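PDB 2EB0: manganese-dependent inorganic pyrophosphatase, which catalyses the hydrolysis of diphosphate to two phosphate ions, using two manganese ions per subunit as cofactor. Local coordinates for residues D11-A16 against L141-S146; S17-A22 against P134-L139; N36-F41 against L184-V189; T109-A114 against D158-M163. All coordinates share one frame; numbering follows the deposited sequence.

Interaction 1: D11-A16 against L141-S146; sequences DTDSIA and LSAIIS. With MN (manganese (II) ion), chain F; MN (manganese (II) ion), chain E.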
# COMPACT_ATOMS: atom_id res chain seq x y z
N ASP B 11 -4.34 14.87 14.39
CA ASP B 11 -3.58 14.78 15.63
C ASP B 11 -2.23 15.38 15.27
O ASP B 11 -2.01 15.80 14.13
CB ASP B 11 -3.41 13.34 16.09
CG ASP B 11 -2.96 12.43 14.98
OD1 ASP B 11 -2.33 12.91 14.02
OD2 ASP B 11 -3.22 11.21 15.09
N THR B 12 -1.32 15.42 16.24
CA THR B 12 -0.01 15.99 16.02
C THR B 12 0.78 15.33 14.89
O THR B 12 1.47 16.02 14.15
CB THR B 12 0.82 15.95 17.30
OG1 THR B 12 0.20 16.79 18.28
CG2 THR B 12 2.25 16.43 17.05
N ASP B 13 0.68 14.00 14.77
CA ASP B 13 1.41 13.30 13.72
C ASP B 13 0.94 13.82 12.36
O ASP B 13 1.76 14.17 11.52
CB ASP B 13 1.17 11.78 13.79
CG ASP B 13 2.12 11.00 12.88
OD1 ASP B 13 1.80 9.85 12.51
OD2 ASP B 13 3.21 11.51 12.54
N SER B 14 -0.37 13.88 12.17
CA SER B 14 -0.96 14.37 10.93
C SER B 14 -0.53 15.79 10.57
O SER B 14 -0.29 16.09 9.40
CB SER B 14 -2.49 14.33 11.02
OG SER B 14 -3.02 13.15 10.45
N ILE B 15 -0.44 16.66 11.57
CA ILE B 15 -0.07 18.06 11.36
C ILE B 15 1.42 18.20 11.07
O ILE B 15 1.80 18.77 10.05
CB ILE B 15 -0.46 18.92 12.58
CG1 ILE B 15 -1.99 18.93 12.73
CG2 ILE B 15 0.08 20.34 12.45
CD1 ILE B 15 -2.72 19.57 11.57
N ALA B 16 2.25 17.67 11.96
CA ALA B 16 3.70 17.72 11.81
C ALA B 16 4.16 17.05 10.51
O ALA B 16 4.96 17.62 9.76
CB ALA B 16 4.38 17.04 13.00
N LEU B 141 9.72 15.14 16.33
CA LEU B 141 9.95 14.58 17.66
C LEU B 141 8.64 14.51 18.41
O LEU B 141 8.29 13.48 18.98
CB LEU B 141 10.92 15.47 18.44
CG LEU B 141 11.08 15.10 19.92
CD1 LEU B 141 11.40 13.62 20.06
CD2 LEU B 141 12.20 15.95 20.53
N SER B 142 7.91 15.61 18.40
CA SER B 142 6.62 15.68 19.09
C SER B 142 5.65 14.64 18.52
O SER B 142 4.93 13.97 19.26
CB SER B 142 6.02 17.08 18.94
OG SER B 142 6.96 18.06 19.31
N ALA B 143 5.66 14.51 17.19
CA ALA B 143 4.78 13.57 16.52
C ALA B 143 5.07 12.15 16.98
O ALA B 143 4.15 11.38 17.27
CB ALA B 143 4.96 13.67 15.00
N ILE B 144 6.35 11.79 17.06
CA ILE B 144 6.72 10.46 17.49
C ILE B 144 6.25 10.21 18.93
O ILE B 144 5.59 9.20 19.20
CB ILE B 144 8.26 10.24 17.39
CG1 ILE B 144 8.69 10.39 15.92
CG2 ILE B 144 8.62 8.86 17.90
CD1 ILE B 144 10.15 10.07 15.66
N ILE B 145 6.57 11.13 19.83
CA ILE B 145 6.16 11.01 21.21
C ILE B 145 4.64 10.92 21.33
O ILE B 145 4.11 10.12 22.10
CB ILE B 145 6.65 12.20 22.05
CG1 ILE B 145 8.16 12.11 22.24
CG2 ILE B 145 5.91 12.24 23.39
CD1 ILE B 145 8.80 13.38 22.77
N SER B 146 3.95 11.76 20.57
CA SER B 146 2.50 11.79 20.62
C SER B 146 1.89 10.49 20.15
O SER B 146 1.05 9.91 20.83
CB SER B 146 1.98 12.93 19.74
OG SER B 146 0.57 12.82 19.60
MN MN F . -2.97 10.31 13.03
MN MN E . 0.04 8.75 13.05
O HOH W 1 -0.16 12.22 16.82

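Interaction 2: S17-A22 against P134-L139; sequences SAIVLA and PDLAGL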
# COMPACT_ATOMS: atom_id res chain seq x y z
N SER B 17 3.66 15.85 10.23
CA SER B 17 4.04 15.16 9.01
C SER B 17 3.64 15.92 7.74
O SER B 17 4.33 15.84 6.73
CB SER B 17 3.42 13.76 8.98
OG SER B 17 4.00 12.94 9.98
N ALA B 18 2.53 16.64 7.80
CA ALA B 18 2.08 17.41 6.65
C ALA B 18 3.02 18.59 6.42
O ALA B 18 3.43 18.87 5.29
CB ALA B 18 0.66 17.92 6.88
N ILE B 19 3.34 19.28 7.50
CA ILE B 19 4.22 20.44 7.45
C ILE B 19 5.63 20.07 6.99
O ILE B 19 6.16 20.66 6.05
CB ILE B 19 4.28 21.14 8.85
CG1 ILE B 19 2.99 21.92 9.09
CG2 ILE B 19 5.48 22.07 8.93
CD1 ILE B 19 2.87 22.45 10.49
N VAL B 20 6.22 19.09 7.65
CA VAL B 20 7.58 18.67 7.33
C VAL B 20 7.71 18.08 5.92
O VAL B 20 8.64 18.43 5.20
CB VAL B 20 8.09 17.66 8.40
CG1 VAL B 20 9.54 17.27 8.13
CG2 VAL B 20 7.96 18.31 9.78
N LEU B 21 6.78 17.23 5.51
CA LEU B 21 6.87 16.66 4.18
C LEU B 21 6.67 17.75 3.13
O LEU B 21 7.35 17.77 2.10
CB LEU B 21 5.85 15.53 3.99
CG LEU B 21 6.00 14.71 2.70
CD1 LEU B 21 7.42 14.18 2.58
CD2 LEU B 21 5.00 13.55 2.70
N ALA B 22 5.74 18.67 3.40
CA ALA B 22 5.48 19.77 2.48
C ALA B 22 6.76 20.59 2.31
O ALA B 22 7.07 21.06 1.22
CB ALA B 22 4.37 20.64 3.02
N PRO B 134 16.00 22.79 13.50
CA PRO B 134 15.56 22.42 14.85
C PRO B 134 14.05 22.48 15.06
O PRO B 134 13.47 21.58 15.70
CB PRO B 134 16.31 23.39 15.74
CG PRO B 134 16.52 24.56 14.86
CD PRO B 134 16.93 23.92 13.57
N ASP B 135 13.40 23.52 14.55
CA ASP B 135 11.95 23.63 14.71
C ASP B 135 11.20 22.47 14.09
O ASP B 135 10.37 21.84 14.75
CB ASP B 135 11.43 24.97 14.16
CG ASP B 135 11.82 25.22 12.71
OD1 ASP B 135 11.37 26.26 12.18
OD2 ASP B 135 12.56 24.40 12.11
N LEU B 136 11.48 22.16 12.82
CA LEU B 136 10.80 21.05 12.17
C LEU B 136 11.22 19.73 12.81
O LEU B 136 10.43 18.79 12.88
CB LEU B 136 11.09 21.03 10.66
CG LEU B 136 10.49 22.19 9.86
CD1 LEU B 136 10.79 21.97 8.39
CD2 LEU B 136 8.99 22.28 10.09
N ALA B 137 12.47 19.67 13.28
CA ALA B 137 12.95 18.46 13.94
C ALA B 137 12.13 18.28 15.23
O ALA B 137 11.82 17.17 15.64
CB ALA B 137 14.43 18.58 14.28
N GLY B 138 11.78 19.41 15.83
CA GLY B 138 10.98 19.40 17.05
C GLY B 138 9.58 18.86 16.80
O GLY B 138 9.02 18.19 17.66
N LEU B 139 9.00 19.17 15.63
CA LEU B 139 7.66 18.68 15.32
C LEU B 139 7.66 17.18 15.11
O LEU B 139 6.77 16.48 15.58
CB LEU B 139 7.10 19.33 14.05
CG LEU B 139 6.84 20.83 13.95
CD1 LEU B 139 6.02 21.06 12.69
CD2 LEU B 139 6.10 21.36 15.18

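Interaction 3: N36-F41 against L184-V189; sequences NPETEF and LKAKSV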
# COMPACT_ATOMS: atom_id res chain seq x y z
N ASN B 36 -5.92 20.07 17.82
CA ASN B 36 -6.23 19.79 19.21
C ASN B 36 -5.27 20.54 20.14
O ASN B 36 -4.27 21.11 19.68
CB ASN B 36 -6.18 18.28 19.50
CG ASN B 36 -4.79 17.70 19.35
OD1 ASN B 36 -3.79 18.35 19.66
ND2 ASN B 36 -4.72 16.46 18.89
N PRO B 37 -5.55 20.57 21.45
CA PRO B 37 -4.69 21.26 22.42
C PRO B 37 -3.21 20.83 22.36
O PRO B 37 -2.31 21.66 22.44
CB PRO B 37 -5.33 20.93 23.76
CG PRO B 37 -6.78 20.80 23.41
CD PRO B 37 -6.73 20.00 22.13
N GLU B 38 -2.98 19.53 22.23
CA GLU B 38 -1.62 19.01 22.18
C GLU B 38 -0.82 19.58 21.02
O GLU B 38 0.33 19.98 21.17
CB GLU B 38 -1.66 17.49 22.06
CG GLU B 38 -0.29 16.85 21.83
CD GLU B 38 -0.40 15.45 21.26
OE1 GLU B 38 -0.89 14.54 21.96
OE2 GLU B 38 0.00 15.25 20.10
N THR B 39 -1.43 19.61 19.85
CA THR B 39 -0.77 20.11 18.66
C THR B 39 -0.53 21.62 18.78
O THR B 39 0.55 22.12 18.43
CB THR B 39 -1.61 19.79 17.41
OG1 THR B 39 -1.99 18.41 17.46
CG2 THR B 39 -0.81 20.03 16.15
N GLU B 40 -1.53 22.33 19.28
CA GLU B 40 -1.38 23.78 19.46
C GLU B 40 -0.14 24.02 20.32
O GLU B 40 0.70 24.87 20.00
CB GLU B 40 -2.62 24.35 20.14
CG GLU B 40 -2.52 25.83 20.45
CD GLU B 40 -3.79 26.38 21.06
OE1 GLU B 40 -3.78 27.54 21.52
OE2 GLU B 40 -4.81 25.65 21.07
N PHE B 41 -0.03 23.25 21.39
CA PHE B 41 1.10 23.34 22.31
C PHE B 41 2.41 23.10 21.56
O PHE B 41 3.35 23.90 21.66
CB PHE B 41 0.91 22.29 23.42
CG PHE B 41 2.15 22.00 24.21
CD1 PHE B 41 2.80 23.00 24.93
CD2 PHE B 41 2.66 20.70 24.26
CE1 PHE B 41 3.93 22.72 25.69
CE2 PHE B 41 3.78 20.41 25.02
CZ PHE B 41 4.42 21.41 25.74
N LEU B 184 1.93 14.25 27.33
CA LEU B 184 0.94 13.37 27.96
C LEU B 184 -0.08 14.18 28.75
O LEU B 184 -1.25 13.81 28.82
CB LEU B 184 1.61 12.34 28.88
CG LEU B 184 2.56 11.31 28.25
CD1 LEU B 184 2.92 10.27 29.29
CD2 LEU B 184 1.88 10.65 27.06
N LYS B 185 0.37 15.27 29.35
CA LYS B 185 -0.56 16.11 30.11
C LYS B 185 -1.45 16.88 29.14
O LYS B 185 -2.57 17.27 29.48
CB LYS B 185 0.22 17.08 31.01
CG LYS B 185 0.90 16.38 32.19
CD LYS B 185 1.44 17.38 33.20
CE LYS B 185 2.02 16.67 34.41
NZ LYS B 185 2.34 17.62 35.53
N ALA B 186 -0.96 17.05 27.91
CA ALA B 186 -1.72 17.75 26.88
C ALA B 186 -2.87 16.88 26.38
O ALA B 186 -3.97 17.37 26.13
CB ALA B 186 -0.80 18.13 25.72
N LYS B 187 -2.62 15.58 26.22
CA LYS B 187 -3.67 14.67 25.77
C LYS B 187 -4.75 14.63 26.85
O LYS B 187 -5.94 14.64 26.57
CB LYS B 187 -3.12 13.27 25.56
CG LYS B 187 -2.16 13.13 24.39
CD LYS B 187 -1.76 11.68 24.17
CE LYS B 187 -1.12 11.47 22.80
NZ LYS B 187 0.16 12.20 22.64
N SER B 188 -4.30 14.62 28.10
CA SER B 188 -5.20 14.54 29.24
C SER B 188 -6.21 15.69 29.36
O SER B 188 -7.33 15.48 29.81
CB SER B 188 -4.38 14.45 30.53
OG SER B 188 -3.44 13.39 30.47
N VAL B 189 -5.83 16.90 28.95
CA VAL B 189 -6.76 18.03 29.07
C VAL B 189 -8.05 17.79 28.30
O VAL B 189 -9.08 18.39 28.60
CB VAL B 189 -6.14 19.38 28.60
CG1 VAL B 189 -4.83 19.64 29.33
CG2 VAL B 189 -5.93 19.36 27.10
O HOH W 2 -4.64 17.45 23.32

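Interaction 4: T109-A114 against D158-M163; sequences TATVIA and DLDKEM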
# COMPACT_ATOMS: atom_id res chain seq x y z
N THR B 109 3.96 8.43 11.43
CA THR B 109 4.32 8.83 10.08
C THR B 109 5.61 9.65 10.16
O THR B 109 6.45 9.60 9.25
CB THR B 109 3.20 9.68 9.45
OG1 THR B 109 1.98 8.92 9.44
CG2 THR B 109 3.58 10.07 8.02
N ALA B 110 5.77 10.38 11.26
CA ALA B 110 6.95 11.20 11.48
C ALA B 110 8.22 10.34 11.48
O ALA B 110 9.25 10.74 10.94
CB ALA B 110 6.82 11.97 12.80
N THR B 111 8.13 9.16 12.10
CA THR B 111 9.25 8.23 12.15
C THR B 111 9.70 7.85 10.74
O THR B 111 10.89 7.84 10.44
CB THR B 111 8.87 6.94 12.91
OG1 THR B 111 8.49 7.27 14.24
CG2 THR B 111 10.05 5.96 12.97
N VAL B 112 8.73 7.53 9.88
CA VAL B 112 9.02 7.16 8.50
C VAL B 112 9.78 8.27 7.77
O VAL B 112 10.75 8.02 7.06
CB VAL B 112 7.72 6.90 7.72
CG1 VAL B 112 8.06 6.51 6.28
CG2 VAL B 112 6.91 5.82 8.39
N ILE B 113 9.30 9.49 7.93
CA ILE B 113 9.90 10.65 7.28
C ILE B 113 11.31 10.92 7.78
O ILE B 113 12.22 11.21 7.00
CB ILE B 113 9.03 11.90 7.48
CG1 ILE B 113 7.68 11.69 6.79
CG2 ILE B 113 9.72 13.14 6.90
CD1 ILE B 113 6.70 12.83 7.00
N ALA B 114 11.49 10.82 9.10
CA ALA B 114 12.78 11.06 9.72
C ALA B 114 13.81 10.02 9.29
O ALA B 114 14.99 10.36 9.06
CB ALA B 114 12.64 11.06 11.24
N ASP B 158 11.92 0.10 17.78
CA ASP B 158 13.26 0.61 18.06
C ASP B 158 13.52 1.82 17.19
O ASP B 158 14.15 2.78 17.62
CB ASP B 158 14.31 -0.47 17.79
CG ASP B 158 14.30 -1.58 18.83
OD1 ASP B 158 15.05 -2.56 18.65
OD2 ASP B 158 13.55 -1.48 19.82
N LEU B 159 13.01 1.78 15.96
CA LEU B 159 13.20 2.87 15.02
C LEU B 159 12.63 4.16 15.62
O LEU B 159 13.27 5.20 15.58
CB LEU B 159 12.49 2.57 13.69
CG LEU B 159 13.01 3.29 12.43
CD1 LEU B 159 12.03 3.08 11.27
CD2 LEU B 159 13.16 4.76 12.71
N ASP B 160 11.42 4.07 16.18
CA ASP B 160 10.78 5.23 16.79
C ASP B 160 11.71 5.87 17.83
O ASP B 160 11.91 7.09 17.85
CB ASP B 160 9.45 4.83 17.44
CG ASP B 160 8.41 4.35 16.41
OD1 ASP B 160 7.89 5.19 15.63
OD2 ASP B 160 8.11 3.14 16.38
N LYS B 161 12.28 5.05 18.70
CA LYS B 161 13.17 5.56 19.74
C LYS B 161 14.45 6.13 19.15
O LYS B 161 14.89 7.20 19.54
CB LYS B 161 13.51 4.44 20.74
CG LYS B 161 12.30 3.81 21.41
CD LYS B 161 12.73 3.03 22.62
CE LYS B 161 11.59 2.23 23.22
NZ LYS B 161 11.21 1.08 22.37
N GLU B 162 15.04 5.40 18.22
CA GLU B 162 16.28 5.81 17.57
C GLU B 162 16.10 7.17 16.89
O GLU B 162 16.95 8.06 17.00
CB GLU B 162 16.69 4.76 16.54
CG GLU B 162 17.91 5.11 15.72
CD GLU B 162 18.20 4.09 14.64
OE1 GLU B 162 19.16 4.29 13.87
OE2 GLU B 162 17.45 3.08 14.56
N MET B 163 14.98 7.33 16.21
CA MET B 163 14.69 8.57 15.52
C MET B 163 14.43 9.71 16.50
O MET B 163 14.89 10.83 16.29
CB MET B 163 13.51 8.36 14.58
CG MET B 163 13.79 8.90 13.20
SD MET B 163 14.98 8.01 12.14
CE MET B 163 16.29 7.48 13.25

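Interaction 1: D11-A16 against L141-S146
A water bridges the first turn of the helix and Ser146, linking a metal-bearing segment to a helix whose own residues 141-146 touch no metal. It accepts from Asp13 N at 2.8 Å and donates to Ser146 OG at 2.9 Å. The helix starting at Thr12 runs nearly antiparallel to 141-146, at 158°, and the backbones close to 4.4 Å between the CA atoms of Asp13 and Ala143. Small side chains permit this: Ala143 CB points into the first helix, 4.0 Å from Ala16 CB, with Asp13 OD2 on another side of the same methyl. Thr12 lays CG2, anti to its backbone N, over the turn at Ala143, 3.9 Å from Ala143 CA. Its OG1 turns instead to Glu38 and Thr39, and Glu38 also takes the hydroxyl of Ser146. Asp11 N-caps the helix: OD1 accepts from Ser14 N in a nearly straight bond, while OD2 binds one manganese at 2.3 Å beside His7 and Asp66. Asp13, CG anti to its backbone N (chi1 -169°), sends OD1 to the second manganese at 2.1 Å, where Asp66, His88 and Asp147 complete the protein ligands; OD1 also accepts from Thr109 N. One carboxylate thus serves metal and helix cap at once, and the two cations together with the helix N-terminus would probably favour the ionised form of both aspartates.

Interaction 2: S17-A22 against P134-L139
Ile19, whose chi1 of -75° sets CG1 beside the backbone N, has CG2 anti to that N and holds this methyl out toward helix 134-139, while Val20 has CG1 anti to N (chi1 -177°), which sets CG2 beside the N and facing the same partner. Across from them Leu136 and Leu139 share one shape, CG anti to the carbonyl carbon and the chain extended beyond it, so that both reach back with a terminal methyl. Ile19 CG2 is the meeting point: it lies 3.7 Å from Leu136 CD2 and 3.9 Å from Leu139 CD1. The Ile19 chain crosses Leu136 obliquely and Leu139 at about a right angle, and so fits between two residues one turn apart. Its CD1 also rests against Leu139 CD1 at 4.1 Å. Val20 and Leu136 slide past each other in opposite directions, with Val20 CG2 4.0 Å from the carbonyl oxygen of Leu136 and close to its CD2. Everything that touches here is apolar apart from that oxygen, and the branched side chains hold the backbones apart, 6.3 Å between the CA atoms of Val20 and Leu136. Val48 closes over both Ile19 and Leu139, and Tyr23 meets Leu136. The short axes run obliquely antiparallel, at 141° and 9.8 Å apart. This is hydrophobic helix-helix packing in the DHH domain, joining helix 12-25, which follows inner strand 2-5 of the parallel sheet, to helix 134-148.

Interaction 3: N36-F41 against L184-V189
Glu38 and Lys187 lie side by side and point the same way, their charged ends closing a salt bridge between two helices that otherwise meet through apolar groups and a water. Glu38 leaves the backbone with CG anti to N (chi1 173°) and stays extended. Lys187 bends at its last torsion (chi4 64°), which turns NZ back to Glu38 OE1 at 2.7 Å, above the carboxylate plane. The ammonium also donates to Ser146 O, while OE2 of the glutamate is gripped by the hydroxyls of Thr12 and Ser146, so both buried charges have several partners. An alanine in place of Glu38 would probably leave the Lys187 ammonium without its counter-charge and those two hydroxyls without their shared acceptor. Nearer the backbone, Ala186 CB is set against Glu38 CA at 3.7 Å, and a water spans the gap from Glu38 N to Ala186 O, 2.9 Å from each. Pro37 and Val189 slide past each other in opposite directions at the edge, Pro37 CB 3.7 Å from Val189 CG2. Asn36 caps the first helix: OD1 takes Thr39 N nearly along its C=O axis at 2.7 Å and Thr39 OG1 from above the carbonyl plane. The contact joins helix 37-45 of the DHH part to helix 176-188, with segment 184-189 in the DHHA2 part; Met201 of helix 195-201 packs on Asn36 and Pro37, and Phe179 on Phe41.

Interaction 4: T109-A114 against D158-M163
Just behind the dimanganese site, the first turns of helices 109-118 and 158-171 cross at 67°. Thr111 carries the contact with both of its branches. OG1, beside its backbone N (chi1 -60°), donates to Asp160 OD1 at 2.6 Å, using the lone pair that faces away from the other carboxylate oxygen, and is also hydrogen-bonded to Ser108 OG; the threonine and aspartate side chains cross at about a right angle. CG2, anti to the backbone N, presses on Leu159 CD2 at 3.3 Å, tighter than usual for two carbons, as the two chains slide past each other in opposite directions. Asp160 leaves its helix obliquely, and its chi1 of -65° swings the carboxylate back to the threonine. The other oxygen, OD2, accepts from Thr157 OG1 and Gly107 N, so the carboxylate ties the start of its own helix to the loop that leads into 109-118. A valine at Thr111 would take this donor from Asp160 OD1 and would probably loosen the hold between the two helix starts. One turn on, Met163, bent at chi2 and chi3, lies by Ala114 with SD near its backbone. At the start of helix 109-118, Thr109 N and Ala110 N donate to the carboxylate of Asp13, and Thr109 OG1 bonds Asp66, which makes these two residues a second shell to the metals. Helix 134-148 packs alongside through Ile144, which touches both Thr111 and Met163, while Ser17 and Leu21 of helix 12-25 meet Ile113 of 109-118.

Interactions 1 and 2 are successive parts of one antiparallel pairing of helices 12-25 and 134-148: close, small-residue and water-bridged beside the manganese ions, wider and almost wholly apolar farther out. Interaction 4 adds two more helices around 134-148, is likewise buried, and reaches interaction 1 through the carboxylate of Asp13 and the helix start at Thr109. Interaction 3 is only partly buried and is the one that joins the DHH and DHHA2 parts; its salt bridge contrasts with the single neutral-to-acid hydrogen bond of interaction 4. Glu38 OE2 couples it to interaction 1, whereas interactions 3 and 4 stand apart, centres about 21 Å from each other.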